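Local coordinates for glucoamylase (PDB 1LF6), which hydrolyses alpha-1,4-linked glucans, probably removing glucose units one by one from the non-reducing ends and releasing them as beta-D-glucose, at residues 368-378 with 416-424; 452-460 with 675-683. All coordinates share one frame; numbering follows the deposited sequence.

Contact 1: residues 368-378 with 416-424; sequences LAKVVKDNGMI and SLVKPLADF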
ATOM      1  N   LEU A 368      17.314  -6.497   2.903  1.00 19.34           N
ATOM      2  CA  LEU A 368      17.325  -7.799   2.235  1.00 19.61           C
ATOM      3  C   LEU A 368      18.578  -8.603   2.586  1.00 21.13           C
ATOM      4  O   LEU A 368      18.533  -9.832   2.699  1.00 20.92           O
ATOM      5  CB  LEU A 368      17.244  -7.606   0.717  1.00 19.72           C
ATOM      6  CG  LEU A 368      15.937  -7.030   0.159  1.00 20.58           C
ATOM      7  CD1 LEU A 368      16.106  -6.741  -1.315  1.00 22.02           C
ATOM      8  CD2 LEU A 368      14.796  -8.011   0.381  1.00 22.48           C
ATOM      9  N   ALA A 369      19.700  -7.907   2.738  1.00 21.59           N
ATOM     10  CA  ALA A 369      20.956  -8.556   3.090  1.00 23.78           C
ATOM     11  C   ALA A 369      20.797  -9.207   4.458  1.00 24.36           C
ATOM     12  O   ALA A 369      21.324 -10.291   4.709  1.00 25.26           O
ATOM     13  CB  ALA A 369      22.090  -7.527   3.124  1.00 24.47           C
ATOM     14  N   LYS A 370      20.054  -8.537   5.334  1.00 25.39           N
ATOM     15  CA  LYS A 370      19.802  -9.031   6.682  1.00 25.62           C
ATOM     16  C   LYS A 370      18.925 -10.284   6.590  1.00 25.23           C
ATOM     17  O   LYS A 370      19.114 -11.251   7.335  1.00 24.13           O
ATOM     18  CB  LYS A 370      19.097  -7.938   7.496  1.00 28.37           C
ATOM     19  CG  LYS A 370      19.319  -7.986   9.007  1.00 32.13           C
ATOM     20  CD  LYS A 370      18.823  -9.282   9.631  1.00 36.01           C
ATOM     21  CE  LYS A 370      18.910  -9.246  11.155  1.00 37.31           C
ATOM     22  NZ  LYS A 370      17.999  -8.219  11.735  1.00 40.06           N
ATOM     23  N   VAL A 371      17.969 -10.269   5.666  1.00 23.78           N
ATOM     24  CA  VAL A 371      17.087 -11.414   5.493  1.00 22.77           C
ATOM     25  C   VAL A 371      17.884 -12.636   5.031  1.00 22.90           C
ATOM     26  O   VAL A 371      17.704 -13.739   5.551  1.00 22.46           O
ATOM     27  CB  VAL A 371      15.957 -11.111   4.466  1.00 21.90           C
ATOM     28  CG1 VAL A 371      15.201 -12.382   4.130  1.00 21.97           C
ATOM     29  CG2 VAL A 371      14.985 -10.087   5.046  1.00 20.59           C
ATOM     30  N   VAL A 372      18.773 -12.434   4.065  1.00 21.69           N
ATOM     31  CA  VAL A 372      19.581 -13.531   3.549  1.00 21.60           C
ATOM     32  C   VAL A 372      20.527 -14.057   4.624  1.00 23.64           C
ATOM     33  O   VAL A 372      20.791 -15.257   4.697  1.00 22.89           O
ATOM     34  CB  VAL A 372      20.401 -13.097   2.312  1.00 20.06           C
ATOM     35  CG1 VAL A 372      21.273 -14.251   1.832  1.00 20.26           C
ATOM     36  CG2 VAL A 372      19.463 -12.654   1.200  1.00 19.02           C
ATOM     37  N   LYS A 373      21.023 -13.164   5.471  1.00 26.67           N
ATOM     38  CA  LYS A 373      21.928 -13.579   6.534  1.00 27.89           C
ATOM     39  C   LYS A 373      21.233 -14.545   7.491  1.00 27.74           C
ATOM     40  O   LYS A 373      21.820 -15.533   7.921  1.00 28.72           O
ATOM     41  CB  LYS A 373      22.435 -12.369   7.315  1.00 30.08           C
ATOM     42  CG  LYS A 373      23.424 -12.748   8.406  1.00 33.19           C
ATOM     43  CD  LYS A 373      23.649 -11.614   9.383  1.00 36.65           C
ATOM     44  CE  LYS A 373      24.547 -12.059  10.530  1.00 37.83           C
ATOM     45  NZ  LYS A 373      24.627 -11.020  11.590  1.00 38.93           N
ATOM     46  N   ASP A 374      19.975 -14.268   7.812  1.00 28.40           N
ATOM     47  CA  ASP A 374      19.239 -15.124   8.732  1.00 29.28           C
ATOM     48  C   ASP A 374      18.506 -16.307   8.095  1.00 29.32           C
ATOM     49  O   ASP A 374      18.113 -17.238   8.801  1.00 30.45           O
ATOM     50  CB  ASP A 374      18.229 -14.300   9.536  1.00 32.51           C
ATOM     51  CG  ASP A 374      18.867 -13.121  10.256  1.00 34.70           C
ATOM     52  OD1 ASP A 374      19.941 -13.295  10.868  1.00 38.03           O
ATOM     53  OD2 ASP A 374      18.283 -12.017  10.220  1.00 34.33           O
ATOM     54  N   ASN A 375      18.326 -16.289   6.776  1.00 27.40           N
ATOM     55  CA  ASN A 375      17.604 -17.370   6.102  1.00 26.30           C
ATOM     56  C   ASN A 375      18.397 -18.112   5.035  1.00 25.07           C
ATOM     57  O   ASN A 375      18.067 -19.250   4.701  1.00 26.09           O
ATOM     58  CB  ASN A 375      16.324 -16.820   5.463  1.00 28.39           C
ATOM     59  CG  ASN A 375      15.319 -16.366   6.483  1.00 30.73           C
ATOM     60  OD1 ASN A 375      14.701 -17.184   7.170  1.00 34.62           O
ATOM     61  ND2 ASN A 375      15.150 -15.053   6.602  1.00 31.22           N
ATOM     62  N   GLY A 376      19.425 -17.467   4.498  1.00 23.56           N
ATOM     63  CA  GLY A 376      20.228 -18.098   3.465  1.00 22.99           C
ATOM     64  C   GLY A 376      19.503 -18.059   2.132  1.00 21.99           C
ATOM     65  O   GLY A 376      19.897 -18.712   1.164  1.00 21.45           O
ATOM     66  N   MET A 377      18.433 -17.279   2.085  1.00 21.07           N
ATOM     67  CA  MET A 377      17.639 -17.149   0.876  1.00 20.86           C
ATOM     68  C   MET A 377      16.508 -16.161   1.134  1.00 18.65           C
ATOM     69  O   MET A 377      16.351 -15.677   2.253  1.00 19.08           O
ATOM     70  CB  MET A 377      17.112 -18.535   0.469  1.00 24.43           C
ATOM     71  CG  MET A 377      15.623 -18.634   0.255  1.00 30.45           C
ATOM     72  SD  MET A 377      14.668 -18.775   1.769  1.00 31.71           S
ATOM     73  CE  MET A 377      13.394 -19.877   1.180  1.00 34.50           C
ATOM     74  N   ILE A 378      15.737 -15.841   0.100  1.00 17.49           N
ATOM     75  CA  ILE A 378      14.626 -14.908   0.262  1.00 14.72           C
ATOM     76  C   ILE A 378      13.294 -15.651   0.359  1.00 15.24           C
ATOM     77  O   ILE A 378      12.848 -16.274  -0.607  1.00 14.68           O
ATOM     78  CB  ILE A 378      14.531 -13.921  -0.929  1.00 14.74           C
ATOM     79  CG1 ILE A 378      15.803 -13.060  -1.012  1.00 15.11           C
ATOM     80  CG2 ILE A 378      13.292 -13.028  -0.772  1.00 13.45           C
ATOM     81  CD1 ILE A 378      15.996 -12.129   0.171  1.00 14.28           C
ATOM     82  N   SER A 416      27.715 -11.863   1.652  1.00 28.12           N
ATOM     83  CA  SER A 416      26.500 -12.012   2.445  1.00 28.07           C
ATOM     84  C   SER A 416      25.181 -12.031   1.672  1.00 26.98           C
ATOM     85  O   SER A 416      24.176 -12.530   2.183  1.00 26.40           O
ATOM     86  CB  SER A 416      26.437 -10.907   3.502  1.00 28.82           C
ATOM     87  OG  SER A 416      26.305  -9.630   2.899  1.00 30.42           O
ATOM     88  N   LEU A 417      25.180 -11.509   0.448  1.00 25.41           N
ATOM     89  CA  LEU A 417      23.946 -11.445  -0.333  1.00 25.16           C
ATOM     90  C   LEU A 417      23.988 -12.115  -1.708  1.00 23.50           C
ATOM     91  O   LEU A 417      23.229 -13.048  -1.982  1.00 23.28           O
ATOM     92  CB  LEU A 417      23.539  -9.977  -0.500  1.00 24.37           C
ATOM     93  CG  LEU A 417      22.194  -9.575  -1.124  1.00 27.29           C
ATOM     94  CD1 LEU A 417      22.128  -9.970  -2.600  1.00 25.54           C
ATOM     95  CD2 LEU A 417      21.076 -10.224  -0.338  1.00 27.04           C
ATOM     96  N   VAL A 418      24.876 -11.633  -2.566  1.00 21.81           N
ATOM     97  CA  VAL A 418      24.992 -12.140  -3.926  1.00 20.32           C
ATOM     98  C   VAL A 418      25.324 -13.617  -4.066  1.00 21.52           C
ATOM     99  O   VAL A 418      24.569 -14.364  -4.691  1.00 22.87           O
ATOM    100  CB  VAL A 418      26.021 -11.309  -4.727  1.00 19.66           C
ATOM    101  CG1 VAL A 418      26.141 -11.843  -6.144  1.00 16.38           C
ATOM    102  CG2 VAL A 418      25.593  -9.835  -4.738  1.00 16.89           C
ATOM    103  N   LYS A 419      26.440 -14.047  -3.486  1.00 20.94           N
ATOM    104  CA  LYS A 419      26.841 -15.446  -3.599  1.00 21.63           C
ATOM    105  C   LYS A 419      25.808 -16.430  -3.049  1.00 19.85           C
ATOM    106  O   LYS A 419      25.454 -17.396  -3.720  1.00 20.99           O
ATOM    107  CB  LYS A 419      28.205 -15.663  -2.930  1.00 21.73           C
ATOM    108  CG  LYS A 419      28.710 -17.095  -2.987  1.00 25.01           C
ATOM    109  CD  LYS A 419      30.236 -17.138  -2.904  1.00 28.59           C
ATOM    110  CE  LYS A 419      30.735 -18.526  -2.544  1.00 28.94           C
ATOM    111  NZ  LYS A 419      30.145 -19.590  -3.399  1.00 31.11           N
ATOM    112  N   PRO A 420      25.308 -16.208  -1.823  1.00 20.34           N
ATOM    113  CA  PRO A 420      24.316 -17.174  -1.333  1.00 20.67           C
ATOM    114  C   PRO A 420      23.052 -17.271  -2.200  1.00 20.66           C
ATOM    115  O   PRO A 420      22.529 -18.366  -2.424  1.00 20.21           O
ATOM    116  CB  PRO A 420      24.029 -16.694   0.094  1.00 21.95           C
ATOM    117  CG  PRO A 420      24.429 -15.238   0.073  1.00 26.03           C
ATOM    118  CD  PRO A 420      25.660 -15.227  -0.785  1.00 21.47           C
ATOM    119  N   LEU A 421      22.568 -16.138  -2.700  1.00 19.70           N
ATOM    120  CA  LEU A 421      21.371 -16.149  -3.538  1.00 17.79           C
ATOM    121  C   LEU A 421      21.655 -16.752  -4.906  1.00 17.59           C
ATOM    122  O   LEU A 421      20.840 -17.506  -5.436  1.00 16.98           O
ATOM    123  CB  LEU A 421      20.803 -14.734  -3.693  1.00 14.29           C
ATOM    124  CG  LEU A 421      20.166 -14.135  -2.439  1.00 15.11           C
ATOM    125  CD1 LEU A 421      19.671 -12.733  -2.746  1.00 15.17           C
ATOM    126  CD2 LEU A 421      19.007 -15.028  -1.963  1.00 13.83           C
ATOM    127  N   ALA A 422      22.811 -16.419  -5.476  1.00 17.35           N
ATOM    128  CA  ALA A 422      23.183 -16.950  -6.778  1.00 18.56           C
ATOM    129  C   ALA A 422      23.322 -18.468  -6.693  1.00 19.12           C
ATOM    130  O   ALA A 422      22.848 -19.192  -7.571  1.00 18.03           O
ATOM    131  CB  ALA A 422      24.494 -16.325  -7.254  1.00 19.01           C
ATOM    132  N   ASP A 423      23.970 -18.944  -5.632  1.00 19.51           N
ATOM    133  CA  ASP A 423      24.162 -20.379  -5.440  1.00 20.82           C
ATOM    134  C   ASP A 423      22.826 -21.073  -5.203  1.00 21.21           C
ATOM    135  O   ASP A 423      22.624 -22.206  -5.630  1.00 22.74           O
ATOM    136  CB  ASP A 423      25.092 -20.655  -4.253  1.00 22.56           C
ATOM    137  CG  ASP A 423      26.528 -20.203  -4.511  1.00 23.40           C
ATOM    138  OD1 ASP A 423      26.942 -20.163  -5.689  1.00 24.13           O
ATOM    139  OD2 ASP A 423      27.238 -19.908  -3.531  1.00 23.71           O
ATOM    140  N   PHE A 424      21.915 -20.390  -4.518  1.00 20.34           N
ATOM    141  CA  PHE A 424      20.605 -20.962  -4.247  1.00 20.83           C
ATOM    142  C   PHE A 424      19.818 -21.108  -5.553  1.00 19.23           C
ATOM    143  O   PHE A 424      19.189 -22.138  -5.798  1.00 19.24           O
ATOM    144  CB  PHE A 424      19.837 -20.080  -3.259  1.00 20.32           C
ATOM    145  CG  PHE A 424      18.488 -20.620  -2.888  1.00 20.82           C
ATOM    146  CD1 PHE A 424      17.342 -19.859  -3.097  1.00 20.92           C
ATOM    147  CD2 PHE A 424      18.357 -21.890  -2.336  1.00 21.31           C
ATOM    148  CE1 PHE A 424      16.085 -20.358  -2.762  1.00 20.17           C
ATOM    149  CE2 PHE A 424      17.107 -22.396  -1.999  1.00 20.94           C
ATOM    150  CZ  PHE A 424      15.969 -21.628  -2.212  1.00 19.84           C
TER

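Contact 2: residues 452-460 with 675-683; sequences VAGLTCAAY and PDIVYKRYV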
ATOM      1  N   VAL A 452      17.977 -14.977 -15.272  1.00 14.50           N
ATOM      2  CA  VAL A 452      19.077 -14.721 -16.205  1.00 15.33           C
ATOM      3  C   VAL A 452      19.764 -13.398 -15.845  1.00 16.00           C
ATOM      4  O   VAL A 452      20.989 -13.321 -15.786  1.00 15.70           O
ATOM      5  CB  VAL A 452      18.577 -14.644 -17.674  1.00 14.74           C
ATOM      6  CG1 VAL A 452      19.690 -14.113 -18.580  1.00 13.93           C
ATOM      7  CG2 VAL A 452      18.141 -16.027 -18.147  1.00 14.98           C
ATOM      8  N   ALA A 453      18.962 -12.360 -15.617  1.00 14.93           N
ATOM      9  CA  ALA A 453      19.490 -11.052 -15.246  1.00 15.18           C
ATOM     10  C   ALA A 453      20.250 -11.139 -13.919  1.00 15.64           C
ATOM     11  O   ALA A 453      21.353 -10.606 -13.779  1.00 15.32           O
ATOM     12  CB  ALA A 453      18.357 -10.051 -15.129  1.00 15.54           C
ATOM     13  N   GLY A 454      19.650 -11.818 -12.948  1.00 14.90           N
ATOM     14  CA  GLY A 454      20.275 -11.963 -11.648  1.00 15.08           C
ATOM     15  C   GLY A 454      21.611 -12.690 -11.648  1.00 16.86           C
ATOM     16  O   GLY A 454      22.541 -12.280 -10.943  1.00 16.57           O
ATOM     17  N   LEU A 455      21.709 -13.773 -12.417  1.00 14.69           N
ATOM     18  CA  LEU A 455      22.952 -14.528 -12.481  1.00 15.38           C
ATOM     19  C   LEU A 455      24.017 -13.751 -13.260  1.00 16.42           C
ATOM     20  O   LEU A 455      25.207 -13.868 -12.975  1.00 17.11           O
ATOM     21  CB  LEU A 455      22.724 -15.911 -13.109  1.00 16.47           C
ATOM     22  CG  LEU A 455      21.913 -16.925 -12.284  1.00 16.91           C
ATOM     23  CD1 LEU A 455      21.805 -18.233 -13.052  1.00 16.74           C
ATOM     24  CD2 LEU A 455      22.579 -17.170 -10.936  1.00 15.89           C
ATOM     25  N   THR A 456      23.586 -12.964 -14.242  1.00 16.47           N
ATOM     26  CA  THR A 456      24.515 -12.157 -15.021  1.00 16.61           C
ATOM     27  C   THR A 456      25.090 -11.068 -14.098  1.00 17.65           C
ATOM     28  O   THR A 456      26.298 -10.812 -14.101  1.00 16.88           O
ATOM     29  CB  THR A 456      23.808 -11.515 -16.256  1.00 17.77           C
ATOM     30  OG1 THR A 456      23.391 -12.544 -17.168  1.00 13.52           O
ATOM     31  CG2 THR A 456      24.752 -10.563 -16.982  1.00 17.88           C
ATOM     32  N   CYS A 457      24.229 -10.435 -13.300  1.00 16.80           N
ATOM     33  CA  CYS A 457      24.683  -9.400 -12.374  1.00 18.36           C
ATOM     34  C   CYS A 457      25.556 -10.033 -11.287  1.00 18.75           C
ATOM     35  O   CYS A 457      26.509  -9.417 -10.807  1.00 19.38           O
ATOM     36  CB  CYS A 457      23.493  -8.680 -11.727  1.00 16.88           C
ATOM     37  SG  CYS A 457      22.457  -7.738 -12.877  1.00 17.79           S
ATOM     38  N   ALA A 458      25.232 -11.269 -10.911  1.00 18.57           N
ATOM     39  CA  ALA A 458      25.998 -11.972  -9.888  1.00 19.50           C
ATOM     40  C   ALA A 458      27.402 -12.257 -10.401  1.00 19.97           C
ATOM     41  O   ALA A 458      28.373 -12.186  -9.650  1.00 19.95           O
ATOM     42  CB  ALA A 458      25.307 -13.275  -9.505  1.00 18.68           C
ATOM     43  N   ALA A 459      27.498 -12.586 -11.684  1.00 20.16           N
ATOM     44  CA  ALA A 459      28.785 -12.871 -12.305  1.00 22.95           C
ATOM     45  C   ALA A 459      29.629 -11.601 -12.338  1.00 23.09           C
ATOM     46  O   ALA A 459      30.837 -11.644 -12.104  1.00 24.74           O
ATOM     47  CB  ALA A 459      28.577 -13.398 -13.716  1.00 22.75           C
ATOM     48  N   TYR A 460      28.985 -10.477 -12.627  1.00 22.99           N
ATOM     49  CA  TYR A 460      29.667  -9.186 -12.684  1.00 24.97           C
ATOM     50  C   TYR A 460      30.247  -8.846 -11.317  1.00 25.21           C
ATOM     51  O   TYR A 460      31.408  -8.460 -11.201  1.00 25.15           O
ATOM     52  CB  TYR A 460      28.686  -8.086 -13.086  1.00 24.62           C
ATOM     53  CG  TYR A 460      29.308  -6.707 -13.176  1.00 25.76           C
ATOM     54  CD1 TYR A 460      29.868  -6.251 -14.369  1.00 25.35           C
ATOM     55  CD2 TYR A 460      29.336  -5.856 -12.068  1.00 26.32           C
ATOM     56  CE1 TYR A 460      30.437  -4.982 -14.461  1.00 27.47           C
ATOM     57  CE2 TYR A 460      29.904  -4.585 -12.148  1.00 27.75           C
ATOM     58  CZ  TYR A 460      30.451  -4.153 -13.348  1.00 27.74           C
ATOM     59  OH  TYR A 460      31.009  -2.896 -13.438  1.00 28.25           O
ATOM     60  N   PRO A 675      19.145  -3.201 -16.172  1.00 19.57           N
ATOM     61  CA  PRO A 675      20.574  -3.402 -15.913  1.00 20.78           C
ATOM     62  C   PRO A 675      21.328  -3.501 -17.245  1.00 21.02           C
ATOM     63  O   PRO A 675      21.123  -4.435 -18.017  1.00 20.09           O
ATOM     64  CB  PRO A 675      20.595  -4.697 -15.103  1.00 20.34           C
ATOM     65  CG  PRO A 675      19.386  -5.451 -15.636  1.00 20.30           C
ATOM     66  CD  PRO A 675      18.348  -4.362 -15.732  1.00 20.85           C
ATOM     67  N   ASP A 676      22.193  -2.527 -17.506  1.00 21.81           N
ATOM     68  CA  ASP A 676      22.926  -2.464 -18.767  1.00 25.04           C
ATOM     69  C   ASP A 676      23.736  -3.684 -19.190  1.00 23.31           C
ATOM     70  O   ASP A 676      23.767  -4.017 -20.372  1.00 24.93           O
ATOM     71  CB  ASP A 676      23.839  -1.230 -18.794  1.00 29.28           C
ATOM     72  CG  ASP A 676      24.690  -1.114 -17.557  1.00 33.98           C
ATOM     73  OD1 ASP A 676      25.777  -0.503 -17.631  1.00 40.84           O
ATOM     74  OD2 ASP A 676      24.266  -1.631 -16.505  1.00 36.73           O
ATOM     75  N   ILE A 677      24.391  -4.355 -18.252  1.00 23.53           N
ATOM     76  CA  ILE A 677      25.191  -5.512 -18.633  1.00 23.86           C
ATOM     77  C   ILE A 677      24.339  -6.656 -19.154  1.00 22.19           C
ATOM     78  O   ILE A 677      24.794  -7.441 -19.982  1.00 21.49           O
ATOM     79  CB  ILE A 677      26.080  -6.005 -17.473  1.00 25.84           C
ATOM     80  CG1 ILE A 677      25.414  -7.113 -16.676  1.00 27.91           C
ATOM     81  CG2 ILE A 677      26.308  -4.898 -16.529  1.00 28.96           C
ATOM     82  CD1 ILE A 677      26.275  -7.596 -15.517  1.00 28.50           C
ATOM     83  N   VAL A 678      23.103  -6.753 -18.681  1.00 19.41           N
ATOM     84  CA  VAL A 678      22.220  -7.808 -19.150  1.00 18.04           C
ATOM     85  C   VAL A 678      21.814  -7.461 -20.578  1.00 18.94           C
ATOM     86  O   VAL A 678      21.915  -8.286 -21.487  1.00 16.87           O
ATOM     87  CB  VAL A 678      20.945  -7.911 -18.292  1.00 18.67           C
ATOM     88  CG1 VAL A 678      20.044  -9.004 -18.851  1.00 17.32           C
ATOM     89  CG2 VAL A 678      21.311  -8.192 -16.843  1.00 14.52           C
ATOM     90  N   TYR A 679      21.362  -6.223 -20.763  1.00 18.60           N
ATOM     91  CA  TYR A 679      20.943  -5.749 -22.071  1.00 19.83           C
ATOM     92  C   TYR A 679      22.070  -5.892 -23.095  1.00 20.34           C
ATOM     93  O   TYR A 679      21.859  -6.392 -24.202  1.00 18.71           O
ATOM     94  CB  TYR A 679      20.510  -4.282 -21.980  1.00 21.49           C
ATOM     95  CG  TYR A 679      20.273  -3.627 -23.320  1.00 22.83           C
ATOM     96  CD1 TYR A 679      19.076  -3.809 -24.008  1.00 23.71           C
ATOM     97  CD2 TYR A 679      21.270  -2.858 -23.923  1.00 23.46           C
ATOM     98  CE1 TYR A 679      18.878  -3.246 -25.265  1.00 26.37           C
ATOM     99  CE2 TYR A 679      21.083  -2.293 -25.179  1.00 26.41           C
ATOM    100  CZ  TYR A 679      19.887  -2.491 -25.844  1.00 26.34           C
ATOM    101  OH  TYR A 679      19.709  -1.944 -27.090  1.00 30.45           O
ATOM    102  N   LYS A 680      23.268  -5.459 -22.722  1.00 21.05           N
ATOM    103  CA  LYS A 680      24.406  -5.522 -23.630  1.00 22.99           C
ATOM    104  C   LYS A 680      24.763  -6.938 -24.057  1.00 23.20           C
ATOM    105  O   LYS A 680      25.184  -7.160 -25.188  1.00 23.98           O
ATOM    106  CB  LYS A 680      25.623  -4.836 -22.997  1.00 24.68           C
ATOM    107  CG  LYS A 680      25.556  -3.311 -23.064  1.00 29.36           C
ATOM    108  CD  LYS A 680      26.698  -2.650 -22.306  1.00 33.53           C
ATOM    109  CE  LYS A 680      26.592  -2.913 -20.808  1.00 36.16           C
ATOM    110  NZ  LYS A 680      27.673  -2.254 -20.025  1.00 37.80           N
ATOM    111  N   ARG A 681      24.570  -7.900 -23.166  1.00 22.10           N
ATOM    112  CA  ARG A 681      24.905  -9.279 -23.474  1.00 22.39           C
ATOM    113  C   ARG A 681      23.857 -10.037 -24.290  1.00 22.99           C
ATOM    114  O   ARG A 681      24.201 -10.878 -25.120  1.00 24.74           O
ATOM    115  CB  ARG A 681      25.165 -10.047 -22.179  1.00 21.59           C
ATOM    116  CG  ARG A 681      25.853 -11.389 -22.389  1.00 22.51           C
ATOM    117  CD  ARG A 681      26.066 -12.129 -21.079  1.00 21.65           C
ATOM    118  NE  ARG A 681      26.804 -13.373 -21.290  1.00 23.58           N
ATOM    119  CZ  ARG A 681      28.093 -13.430 -21.620  1.00 25.67           C
ATOM    120  NH1 ARG A 681      28.682 -14.604 -21.801  1.00 24.39           N
ATOM    121  NH2 ARG A 681      28.795 -12.313 -21.753  1.00 24.78           N
ATOM    122  N   TYR A 682      22.585  -9.729 -24.073  1.00 22.44           N
ATOM    123  CA  TYR A 682      21.516 -10.454 -24.750  1.00 23.21           C
ATOM    124  C   TYR A 682      20.647  -9.696 -25.737  1.00 24.14           C
ATOM    125  O   TYR A 682      20.211 -10.264 -26.738  1.00 24.94           O
ATOM    126  CB  TYR A 682      20.603 -11.084 -23.696  1.00 20.34           C
ATOM    127  CG  TYR A 682      21.328 -11.966 -22.708  1.00 18.17           C
ATOM    128  CD1 TYR A 682      21.851 -13.200 -23.097  1.00 17.79           C
ATOM    129  CD2 TYR A 682      21.480 -11.577 -21.377  1.00 16.19           C
ATOM    130  CE1 TYR A 682      22.503 -14.028 -22.183  1.00 17.16           C
ATOM    131  CE2 TYR A 682      22.131 -12.396 -20.454  1.00 16.64           C
ATOM    132  CZ  TYR A 682      22.633 -13.622 -20.864  1.00 17.23           C
ATOM    133  OH  TYR A 682      23.208 -14.465 -19.948  1.00 15.78           O
ATOM    134  N   VAL A 683      20.390  -8.423 -25.463  1.00 25.50           N
ATOM    135  CA  VAL A 683      19.521  -7.629 -26.324  1.00 28.78           C
ATOM    136  C   VAL A 683      20.202  -6.599 -27.218  1.00 30.03           C
ATOM    137  O   VAL A 683      19.627  -6.188 -28.225  1.00 31.64           O
ATOM    138  CB  VAL A 683      18.453  -6.916 -25.479  1.00 29.33           C
ATOM    139  CG1 VAL A 683      17.558  -6.062 -26.361  1.00 33.14           C
ATOM    140  CG2 VAL A 683      17.633  -7.942 -24.742  1.00 32.13           C
TER

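Contact 1: residues 368-378 with 416-424
The carbonyl oxygen of V372 is gripped by the N-H of G376 and, weakly, by that of N375, closing the last turn of helix 368-375 while the V372 side chain enters helix 416-424 as a knob among S416, L417, P420 and L421. Its two methyls divide the hole. CG1, anti to the backbone N (chi1 178°), lies 3.7 Å from P420 CG and also meets the carbonyl oxygen of S416. CG2 presses on L417 CD2 at 3.3 Å, tighter than usual van der Waals contact, and touches L421 CD1 less closely. L417 CD2 also lies against A369 CA, at 3.8 Å. Beyond the helix end, G376 takes positive phi (77°) and the chain turns so that M377 faces F424. M377 CB stands over one ring face, offset toward the rim, in a CH-pi contact 4.0 Å from the F424 centroid, and M377 CG reaches F424 CE1. L421 CD2 touches both M377 CA and I378 CG1. Q398 of helix 395-407 touches M377, L421 and F424 and bonds I378 O. The arrangement is a single knob-into-hole contact between helices crossing at 56°, part of the (alpha/alpha) barrel of family GH15.

Contact 2: residues 452-460 with 675-683
T456 and I677 lie alongside each other, pointing opposite ways, at the middle of the contact, T456 CG2 lying 3.5 Å from I677 CG1. The end of I677 goes further: CD1 reaches the T456 carbonyl oxygen and also Y460 CB, the latter at 3.5 Å, and approaches the Y460 ring obliquely. An unusual chi1 of 94° on I677 sends its extended chain into this position. V678 CG2 rests against A453, 3.7 Å from A453 CA, where the two backbones come nearest; C457 SG looks onto both V678 CG2 and P675 CB in looser contact. Nearer the start of segment 452-460, V452 CG1 meets Y682 CE2 at 3.5 Å, and T456 OG1 lies in the plane of the Y682 ring, at its edge.

The next shell fixes these groups. T456 OG1 donates to V452 O (2.9 Å), arriving from the face of that carbonyl opposite to T456 N, so one oxygen takes two bonds and the T456 rotation is set, with CG2 turned to I677. The Y682 ring has R681 CG over the centre of one face, and Y682 OH is hydrogen-bonded to D479 of helix 468-489, whose other carboxylate oxygen forms a salt bridge with R681 NH1. Y406 of helix 395-407 packs edge-to-face on Y460, touches I677 and bonds D676.

Helices 452-460 and 676-682 cross at 108°. Across the interface the contacts that can be named are mostly between methyls, the C457 sulfur and rings. Of the neighbouring polar groups, T456 OG1 has a partner in its own helix, while Y682 OH and R681 find theirs in D479, where the nearby arginine would be expected to favour an ionised carboxylate and strengthen its hold on Y682.

Overall arrangement
Contacts 1 and 2 follow each other along the chain, with centres 19 Å apart on the same side of the chain's centre. They meet through consecutive helices: 414-428, the second partner of contact 1, packs on 445-464, the first partner of contact 2, with V418 CG1 3.7 Å from A458 CB. A chain of helix-helix contacts thus links 358-375, 414-428, 445-464 and the C-terminal helix 676-682, and helix 395-407 touches both contacts. Contact 1 comes nearer the catalytic centre, the I378 side chain being about 10 Å from that of E438, the likely proton donor; contact 2 lies away from the annotated sites and packs the C-terminal helix onto the helical domain.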